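Short-chain-enoyl-CoA hydratase (Clostridium acetobutylicum, PDB 5Z7R) catalyses the reversible hydration of crotonyl-CoA, and also accepts hexenoyl-CoA but no longer analogues, in butanoate metabolism. Local coordinates at residues Ile121-Asn127 / Val179-Pro185. Numbering follows the deposited sequence.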
loop_
_atom_site.group_PDB
_atom_site.type_symbol
_atom_site.label_atom_id
_atom_site.label_comp_id
_atom_site.label_asym_id
_atom_site.label_seq_id
_atom_site.Cartn_x
_atom_site.Cartn_y
_atom_site.Cartn_z
ATOM N N ILE A 121 -13.053 20.149 4.533
ATOM C CA ILE A 121 -12.612 21.476 4.140
ATOM C C ILE A 121 -12.354 22.321 5.382
ATOM O O ILE A 121 -13.182 22.374 6.292
ATOM C CB ILE A 121 -13.705 22.132 3.288
ATOM C CG1 ILE A 121 -13.813 21.418 1.947
ATOM C CG2 ILE A 121 -13.419 23.602 3.030
ATOM C CD1 ILE A 121 -15.177 21.519 1.309
ATOM N N ARG A 122 -11.211 22.973 5.443
ATOM C CA ARG A 122 -10.925 23.886 6.528
ATOM C C ARG A 122 -10.900 25.307 5.973
ATOM O O ARG A 122 -10.384 25.584 4.866
ATOM C CB ARG A 122 -9.565 23.603 7.153
ATOM C CG ARG A 122 -9.541 22.402 8.085
ATOM C CD ARG A 122 -8.193 21.660 8.157
ATOM N NE ARG A 122 -7.770 21.103 6.877
ATOM C CZ ARG A 122 -8.403 20.152 6.217
ATOM N NH1 ARG A 122 -9.523 19.607 6.695
ATOM N NH2 ARG A 122 -7.921 19.738 5.056
ATOM N N ILE A 123 -11.428 26.203 6.793
ATOM C CA ILE A 123 -11.528 27.604 6.500
ATOM C C ILE A 123 -11.318 28.267 7.848
ATOM O O ILE A 123 -11.665 27.704 8.877
ATOM C CB ILE A 123 -12.894 27.829 5.817
ATOM C CG1 ILE A 123 -12.670 28.301 4.391
ATOM C CG2 ILE A 123 -13.872 28.698 6.589
ATOM C CD1 ILE A 123 -13.327 27.384 3.384
ATOM N N ALA A 124 -10.670 29.409 7.870
ATOM C CA ALA A 124 -10.277 29.987 9.140
ATOM C C ALA A 124 -10.556 31.469 9.148
ATOM O O ALA A 124 -10.700 32.067 8.071
ATOM C CB ALA A 124 -8.813 29.748 9.393
ATOM N N SER A 125 -10.614 32.045 10.358
ATOM C CA SER A 125 -10.684 33.500 10.539
ATOM C C SER A 125 -9.307 34.040 10.900
ATOM O O SER A 125 -8.493 33.353 11.516
ATOM C CB SER A 125 -11.768 33.940 11.552
ATOM O OG SER A 125 -11.566 33.409 12.849
ATOM N N SER A 126 -9.038 35.278 10.492
ATOM C CA SER A 126 -7.657 35.778 10.482
ATOM C C SER A 126 -7.008 35.715 11.859
ATOM O O SER A 126 -5.795 35.777 11.972
ATOM C CB SER A 126 -7.578 37.201 9.875
ATOM O OG SER A 126 -8.271 38.158 10.673
ATOM N N ASN A 127 -7.831 35.613 12.897
ATOM C CA ASN A 127 -7.365 35.413 14.277
ATOM C C ASN A 127 -6.950 33.980 14.619
ATOM O O ASN A 127 -6.221 33.784 15.576
ATOM C CB ASN A 127 -8.416 35.901 15.289
ATOM C CG ASN A 127 -9.672 35.035 15.325
ATOM O OD1 ASN A 127 -10.094 34.591 16.402
ATOM N ND2 ASN A 127 -10.283 34.798 14.169
ATOM N N VAL A 179 -5.282 25.306 5.674
ATOM C CA VAL A 179 -6.609 25.821 5.321
ATOM C C VAL A 179 -6.696 26.239 3.864
ATOM O O VAL A 179 -5.672 26.548 3.266
ATOM C CB VAL A 179 -7.015 27.014 6.195
ATOM C CG1 VAL A 179 -7.161 26.537 7.634
ATOM C CG2 VAL A 179 -6.006 28.169 6.088
ATOM N N ASN A 180 -7.935 26.220 3.344
ATOM C CA ASN A 180 -8.310 26.671 2.021
ATOM C C ASN A 180 -8.612 28.176 1.898
ATOM O O ASN A 180 -8.574 28.716 0.813
ATOM C CB ASN A 180 -9.553 25.923 1.572
ATOM C CG ASN A 180 -9.322 24.444 1.402
ATOM O OD1 ASN A 180 -8.183 23.960 1.405
ATOM N ND2 ASN A 180 -10.415 23.709 1.233
ATOM N N LYS A 181 -8.964 28.837 2.997
ATOM C CA LYS A 181 -9.265 30.275 2.985
ATOM C C LYS A 181 -9.096 30.917 4.336
ATOM O O LYS A 181 -9.281 30.298 5.388
ATOM C CB LYS A 181 -10.701 30.526 2.604
ATOM C CG LYS A 181 -11.108 30.192 1.192
ATOM C CD LYS A 181 -12.371 30.987 0.871
ATOM C CE LYS A 181 -12.980 30.579 -0.460
ATOM N NZ LYS A 181 -13.750 29.311 -0.329
ATOM N N VAL A 182 -8.749 32.187 4.301
ATOM C CA VAL A 182 -8.779 33.026 5.493
ATOM C C VAL A 182 -9.740 34.177 5.177
ATOM O O VAL A 182 -9.750 34.677 4.059
ATOM C CB VAL A 182 -7.367 33.455 5.901
ATOM C CG1 VAL A 182 -7.367 34.241 7.206
ATOM C CG2 VAL A 182 -6.509 32.210 6.049
ATOM N N VAL A 183 -10.625 34.470 6.130
ATOM C CA VAL A 183 -11.567 35.601 6.110
ATOM C C VAL A 183 -11.478 36.233 7.487
ATOM O O VAL A 183 -10.752 35.725 8.346
ATOM C CB VAL A 183 -13.026 35.191 5.862
ATOM C CG1 VAL A 183 -13.209 34.561 4.487
ATOM C CG2 VAL A 183 -13.531 34.250 6.933
ATOM N N GLU A 184 -12.176 37.351 7.694
ATOM C CA GLU A 184 -12.191 38.005 9.003
ATOM C C GLU A 184 -13.258 37.343 9.846
ATOM O O GLU A 184 -14.192 36.751 9.301
ATOM C CB GLU A 184 -12.461 39.511 8.862
ATOM C CG GLU A 184 -11.280 40.295 8.273
ATOM C CD GLU A 184 -10.051 40.330 9.180
ATOM O OE1 GLU A 184 -10.109 40.923 10.296
ATOM O OE2 GLU A 184 -9.007 39.774 8.763
ATOM N N PRO A 185 -13.146 37.432 11.180
ATOM C CA PRO A 185 -14.213 36.877 12.029
ATOM C C PRO A 185 -15.605 37.132 11.477
ATOM O O PRO A 185 -16.351 36.179 11.211
ATOM C CB PRO A 185 -14.001 37.603 13.332
ATOM C CG PRO A 185 -12.508 37.754 13.387
ATOM C CD PRO A 185 -12.091 38.064 11.980
#
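Backbone hydrogen bonds pair 182-183 in parallel with Ala124 and Ser125 of strand 121-125. Ala124 N donates to Lys181 O (3.0 Å) and Val183 N to Ala124 O (3.1 Å), so Ala124 is bound through both its amide and its carbonyl. The bond from Asn180 N to Arg122 O (3.0 Å) precedes this pairing, out of the regular pattern: Lys181 N is 4.0 Å from Arg122 O. CA-H...O contacts accompany these bonds, from Val182 CA to Ala124 O (3.4 Å) and from Ser125 CA to Val183 O (3.1 Å). Where the first strand ends, Ser126 N makes a weak, bent bond to Val183 O (2.8 Å), while Ser126 OG donates to Glu184 OE2 at 2.6 Å. At the other end, Arg122 NE hydrogen-bonds Leu178 O and NH1 the carbonyls of Cys119 and Ala116, and Asn180 ND2 bonds Gln160 and Gly156 of a second subunit.

Ala124 CB meets Val179 CG1 at 4.0 Å on the face where Val179 and Val182 touch helix 170-175. On the opposite face, Ile123 CG1 lies 3.5 Å from Lys181 CB, and Ile123, Lys181 and Val183 pack against helix 188-201. Strand 121-125 thus lies between strands 100-104 and 182-183, the latter outermost within the chain; the long, half-helical connection also supplies strands 129-131 and 168-169 of the second sheet of this crotonase fold.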